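Local coordinates for thiamine pyrophosphokinase (Candida albicans, PDB 2G9Z), which catalyses the transfer of a pyrophosphate group from ATP to thiamine, yielding the cofactor thiamine diphosphate with the help of magnesium, at residues I87-D91 / D155-S159; H63-L67 / I163-Y167. All coordinates share one frame; numbering follows the deposited sequence.

Contact 1 (I87-D91 / D155-S159); sequences IVCAD and DFTKS. With MG (magnesium ion), chain C; VNP (3-[(4-amino-2-methylpyrimidin-5-yl)methyl]-5-(2-{[hydroxy(phosphonoamino)phosphoryl]oxy}ethyl)-4-methyl-1,3-thiazol-3-I um), chain H.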
# COMPACT_ATOMS: atom_id res chain seq x y z
N ILE A 87 -24.86 5.13 -0.93
CA ILE A 87 -23.75 5.00 0.00
C ILE A 87 -23.76 3.59 0.57
O ILE A 87 -24.80 3.10 1.03
CB ILE A 87 -23.85 5.99 1.19
CG1 ILE A 87 -23.77 7.44 0.70
CG2 ILE A 87 -22.72 5.73 2.18
CD1 ILE A 87 -25.06 8.00 0.15
N VAL A 88 -22.61 2.93 0.54
CA VAL A 88 -22.48 1.56 1.04
C VAL A 88 -21.37 1.45 2.08
O VAL A 88 -20.26 1.94 1.86
CB VAL A 88 -22.14 0.58 -0.10
CG1 VAL A 88 -21.97 -0.83 0.46
CG2 VAL A 88 -23.21 0.62 -1.17
N CYS A 89 -21.66 0.81 3.21
CA CYS A 89 -20.66 0.59 4.24
C CYS A 89 -20.26 -0.88 4.21
O CYS A 89 -21.11 -1.77 4.24
CB CYS A 89 -21.19 0.91 5.64
SG CYS A 89 -21.45 2.64 5.99
N ALA A 90 -18.96 -1.13 4.12
CA ALA A 90 -18.47 -2.50 4.12
C ALA A 90 -18.20 -2.87 5.58
O ALA A 90 -17.21 -2.43 6.16
CB ALA A 90 -17.18 -2.61 3.30
N ASP A 91 -19.10 -3.64 6.18
CA ASP A 91 -18.98 -4.09 7.57
C ASP A 91 -18.51 -2.97 8.50
O ASP A 91 -19.25 -2.01 8.74
CB ASP A 91 -18.02 -5.28 7.66
CG ASP A 91 -18.10 -6.00 9.00
OD1 ASP A 91 -18.81 -5.53 9.90
OD2 ASP A 91 -17.44 -7.04 9.16
N ASP A 155 -15.14 -8.17 2.47
CA ASP A 155 -16.22 -7.20 2.53
C ASP A 155 -16.19 -6.21 1.38
O ASP A 155 -17.24 -5.73 0.95
CB ASP A 155 -16.17 -6.45 3.85
CG ASP A 155 -16.34 -7.37 5.03
OD1 ASP A 155 -17.04 -8.40 4.89
OD2 ASP A 155 -15.79 -7.07 6.10
N PHE A 156 -14.99 -5.89 0.90
CA PHE A 156 -14.85 -4.96 -0.21
C PHE A 156 -15.56 -5.51 -1.44
O PHE A 156 -16.40 -4.84 -2.04
CB PHE A 156 -13.38 -4.75 -0.55
CG PHE A 156 -13.16 -3.86 -1.74
CD1 PHE A 156 -13.21 -2.48 -1.61
CD2 PHE A 156 -12.97 -4.41 -3.00
CE1 PHE A 156 -13.06 -1.65 -2.73
CE2 PHE A 156 -12.82 -3.59 -4.13
CZ PHE A 156 -12.87 -2.21 -3.98
N THR A 157 -15.19 -6.72 -1.82
CA THR A 157 -15.77 -7.37 -2.99
C THR A 157 -17.27 -7.58 -2.85
O THR A 157 -18.03 -7.33 -3.78
CB THR A 157 -15.07 -8.72 -3.26
OG1 THR A 157 -13.68 -8.48 -3.51
CG2 THR A 157 -15.68 -9.40 -4.48
N LYS A 158 -17.70 -8.04 -1.68
CA LYS A 158 -19.13 -8.25 -1.44
C LYS A 158 -19.88 -6.93 -1.62
O LYS A 158 -20.99 -6.92 -2.15
CB LYS A 158 -19.36 -8.81 -0.04
CG LYS A 158 -18.84 -10.23 0.13
CD LYS A 158 -18.73 -10.63 1.59
CE LYS A 158 -18.17 -12.04 1.72
NZ LYS A 158 -17.99 -12.47 3.13
N SER A 159 -19.26 -5.83 -1.20
CA SER A 159 -19.88 -4.51 -1.33
C SER A 159 -19.97 -4.08 -2.79
O SER A 159 -20.98 -3.52 -3.23
CB SER A 159 -19.10 -3.46 -0.53
OG SER A 159 -19.23 -3.67 0.86
MG MG C . -15.79 -8.20 7.96
O2G VNP H . -11.96 -10.98 8.03
PG VNP H . -11.15 -9.63 7.70
O3G VNP H . -9.69 -9.85 7.76
O1G VNP H . -11.64 -8.55 8.79
N3B VNP H . -11.63 -9.09 6.24
PB VNP H . -13.17 -9.47 5.87
O2B VNP H . -13.53 -8.81 4.60
O1B VNP H . -14.01 -9.19 7.06
O1 VNP H . -13.14 -11.07 5.65
C7 VNP H . -12.35 -11.73 4.64
C12 VNP H . -13.10 -13.02 4.29
C11 VNP H . -12.41 -13.97 3.31
C10 VNP H . -11.31 -14.87 3.87
CM4 VNP H . -11.32 -15.37 5.32
S1 VNP H . -11.54 -13.24 1.88
C9 VNP H . -10.37 -14.53 1.83
N5 VNP H . -10.34 -15.16 3.01
C7A VNP H . -9.24 -16.06 3.40
C5A VNP H . -8.56 -16.74 2.21
C6A VNP H . -7.22 -16.43 2.00
N1A VNP H . -6.51 -17.05 1.08
C2A VNP H . -7.06 -18.00 0.31
CM2 VNP H . -6.20 -18.72 -0.73
N3A VNP H . -8.35 -18.32 0.46
C4A VNP H . -9.11 -17.72 1.39
N4A VNP H . -10.39 -18.07 1.50
O HOH W 1 -14.02 -6.75 8.55

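Contact 2 (H63-L67 / I163-Y167); sequences HNVLL and IQLHY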
# COMPACT_ATOMS: atom_id res chain seq x y z
N HIS A 63 -23.57 8.68 -11.97
CA HIS A 63 -23.94 7.71 -10.94
C HIS A 63 -22.83 7.55 -9.91
O HIS A 63 -21.99 6.65 -10.01
CB HIS A 63 -24.26 6.36 -11.57
CG HIS A 63 -25.50 6.36 -12.40
ND1 HIS A 63 -26.76 6.55 -11.86
CD2 HIS A 63 -25.69 6.19 -13.73
CE1 HIS A 63 -27.66 6.51 -12.83
NE2 HIS A 63 -27.04 6.29 -13.97
N ASN A 64 -22.83 8.44 -8.92
CA ASN A 64 -21.83 8.43 -7.86
C ASN A 64 -22.21 7.54 -6.68
O ASN A 64 -23.31 7.64 -6.14
CB ASN A 64 -21.59 9.85 -7.35
CG ASN A 64 -20.92 10.73 -8.38
OD1 ASN A 64 -20.92 11.96 -8.26
ND2 ASN A 64 -20.33 10.12 -9.40
N VAL A 65 -21.28 6.69 -6.30
CA VAL A 65 -21.46 5.77 -5.19
C VAL A 65 -20.32 6.01 -4.20
O VAL A 65 -19.19 6.24 -4.61
CB VAL A 65 -21.36 4.30 -5.65
CG1 VAL A 65 -21.52 3.37 -4.46
CG2 VAL A 65 -22.41 4.03 -6.72
N LEU A 66 -20.65 5.95 -2.91
CA LEU A 66 -19.65 6.11 -1.86
C LEU A 66 -19.55 4.78 -1.12
O LEU A 66 -20.54 4.28 -0.59
CB LEU A 66 -20.05 7.21 -0.88
CG LEU A 66 -19.13 7.40 0.33
CD1 LEU A 66 -17.74 7.80 -0.15
CD2 LEU A 66 -19.68 8.47 1.26
N LEU A 67 -18.36 4.19 -1.11
CA LEU A 67 -18.14 2.93 -0.43
C LEU A 67 -17.23 3.23 0.76
O LEU A 67 -16.13 3.75 0.60
CB LEU A 67 -17.48 1.92 -1.37
CG LEU A 67 -17.07 0.57 -0.77
CD1 LEU A 67 -18.23 -0.05 0.01
CD2 LEU A 67 -16.64 -0.36 -1.91
N ILE A 163 -23.18 -3.20 -5.04
CA ILE A 163 -23.30 -1.97 -5.81
C ILE A 163 -23.70 -2.28 -7.25
O ILE A 163 -24.58 -1.64 -7.82
CB ILE A 163 -21.97 -1.18 -5.80
CG1 ILE A 163 -21.76 -0.55 -4.42
CG2 ILE A 163 -21.98 -0.10 -6.90
CD1 ILE A 163 -20.37 -0.00 -4.18
N GLN A 164 -23.03 -3.26 -7.84
CA GLN A 164 -23.31 -3.65 -9.21
C GLN A 164 -24.72 -4.21 -9.32
O GLN A 164 -25.46 -3.89 -10.26
CB GLN A 164 -22.29 -4.69 -9.69
CG GLN A 164 -20.92 -4.10 -9.96
CD GLN A 164 -19.94 -5.12 -10.48
OE1 GLN A 164 -19.52 -6.02 -9.75
NE2 GLN A 164 -19.59 -5.00 -11.75
N LEU A 165 -25.10 -5.04 -8.35
CA LEU A 165 -26.43 -5.63 -8.35
C LEU A 165 -27.51 -4.58 -8.12
O LEU A 165 -28.59 -4.66 -8.70
CB LEU A 165 -26.52 -6.72 -7.27
CG LEU A 165 -25.76 -8.00 -7.64
CD1 LEU A 165 -25.75 -8.96 -6.47
CD2 LEU A 165 -26.42 -8.64 -8.86
N HIS A 166 -27.21 -3.58 -7.29
CA HIS A 166 -28.17 -2.51 -7.02
C HIS A 166 -28.62 -1.81 -8.31
O HIS A 166 -29.81 -1.61 -8.52
CB HIS A 166 -27.57 -1.46 -6.09
CG HIS A 166 -28.35 -0.18 -6.06
ND1 HIS A 166 -29.43 0.02 -5.23
CD2 HIS A 166 -28.21 0.96 -6.78
CE1 HIS A 166 -29.94 1.22 -5.44
NE2 HIS A 166 -29.22 1.81 -6.38
N TYR A 167 -27.65 -1.43 -9.14
CA TYR A 167 -27.96 -0.74 -10.39
C TYR A 167 -28.60 -1.63 -11.43
O TYR A 167 -29.01 -1.17 -12.50
CB TYR A 167 -26.69 -0.08 -10.94
CG TYR A 167 -26.34 1.19 -10.21
CD1 TYR A 167 -27.08 2.35 -10.40
CD2 TYR A 167 -25.31 1.21 -9.26
CE1 TYR A 167 -26.81 3.51 -9.68
CE2 TYR A 167 -25.04 2.37 -8.52
CZ TYR A 167 -25.80 3.51 -8.74
OH TYR A 167 -25.57 4.65 -8.00

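Contact 1 (I87-D91 / D155-S159)
Asp91 and Asp155 meet at a magnesium ion; their carboxylate planes are 75° apart, and each gives one oxygen, OD2, to the metal. Asp91 OD2 lies 2.3 Å from the magnesium and Asp155 OD2 2.2 Å from it, while O1B of the bound thiamine imidodiphosphate (VNP) and a water take two more positions; Asp126 and Asp128 belong to the same site. Asp91 comes from just past the end of strand 86-90, its CG anti to the backbone N (chi1 -166°), which swings the carboxylate out to the ion; backbone N-H groups of Ser129 and Ile130 hold its two oxygens. Asp155 opens helix 155-170, and its own N donates a nearly straight bond (163°) to VNP O2B at 2.7 Å. Away from the metal, Ala90 CB packs 3.4 Å from Ser159 OG, and Val88 CG1 touches the same serine. Ser159 OG and Ser159 N both bond to Asp155 O, from opposite faces of its carbonyl plane, tying down the first helical turn. The magnesium probably offsets the charge of both the aspartates and the ligand's phosphate, which the helix N terminus, through Asp155 N, probably helps to polarise.

Contact 2 (H63-L67 / I163-Y167)
Helix 155-170 packs across one side of the parallel part of the large mixed sheet, and this contact is where its second half faces strand 64-68. The short segments run at 148° to each other with axes 11.3 Å apart, a spacing bridged by side chains, with no hydrogen bond between the segments. Val65 and Ile163 reach toward each other tip to tip, Val65 CG1 lying 3.6 Å from Ile163 CD1. The isoleucine gets there because its CG1 is anti to the carbonyl carbon (chi1 -72°) and the chain then runs on extended, which carries CD1 to the strand. Leu67 CD2 touches that same methyl more loosely, at 4.4 Å.

One turn further along the helix, Tyr167 slides past Val65 in the opposite direction. Val65 CG2 sits at the edge of the phenol ring, near its plane, 3.6 Å from Tyr167 CE2 and 3.5 Å from Tyr167 OH. Beyond it the tyrosine turns an edge toward the face of the His63 imidazole in an offset edge-to-face pair, with centroids 5.3 Å apart and planes at 63°; the closest atoms are Tyr167 CE1 and His63 ND1. Glu85 OE1 joins the two rings from outside, bonded to both Tyr167 OH and His63 ND1, so the polar ends of the pair share one carboxylate oxygen. One face of the phenol ring is covered by its neighbour His166, whose CD2 lies 3.7 Å above the centre.

Strand 64-68 lies between strands 86-90 and 205-210, and both neighbours join the packing: Val88 touches Ile163 and Leu67, while Ile205 meets Val65 and His63. On another side of the helix, Leu165 packs against helix 185-195.

After strands 23-26 and 45-47 the chain forms strand 64-68, the strand half of contact 2, then helix 77-81 and strand 86-90, which with Asp91 supplies the first half of contact 1. After helix 93-100, strand 122-125, helix 132-139 and strand 144-147 it enters helix 155-170, whose first turn closes the loop of contact 1; two turns later the same helix closes the wider loop of contact 2. Contact 1 is therefore nested inside contact 2. The two strands are parallel neighbours, joined by a probable hydrogen bond from Val88 to Leu66, and Leu67 CD1 packs on Ser159 CB. One helix thus spans both strands, from the metal site at its N terminus to the Glu85 end.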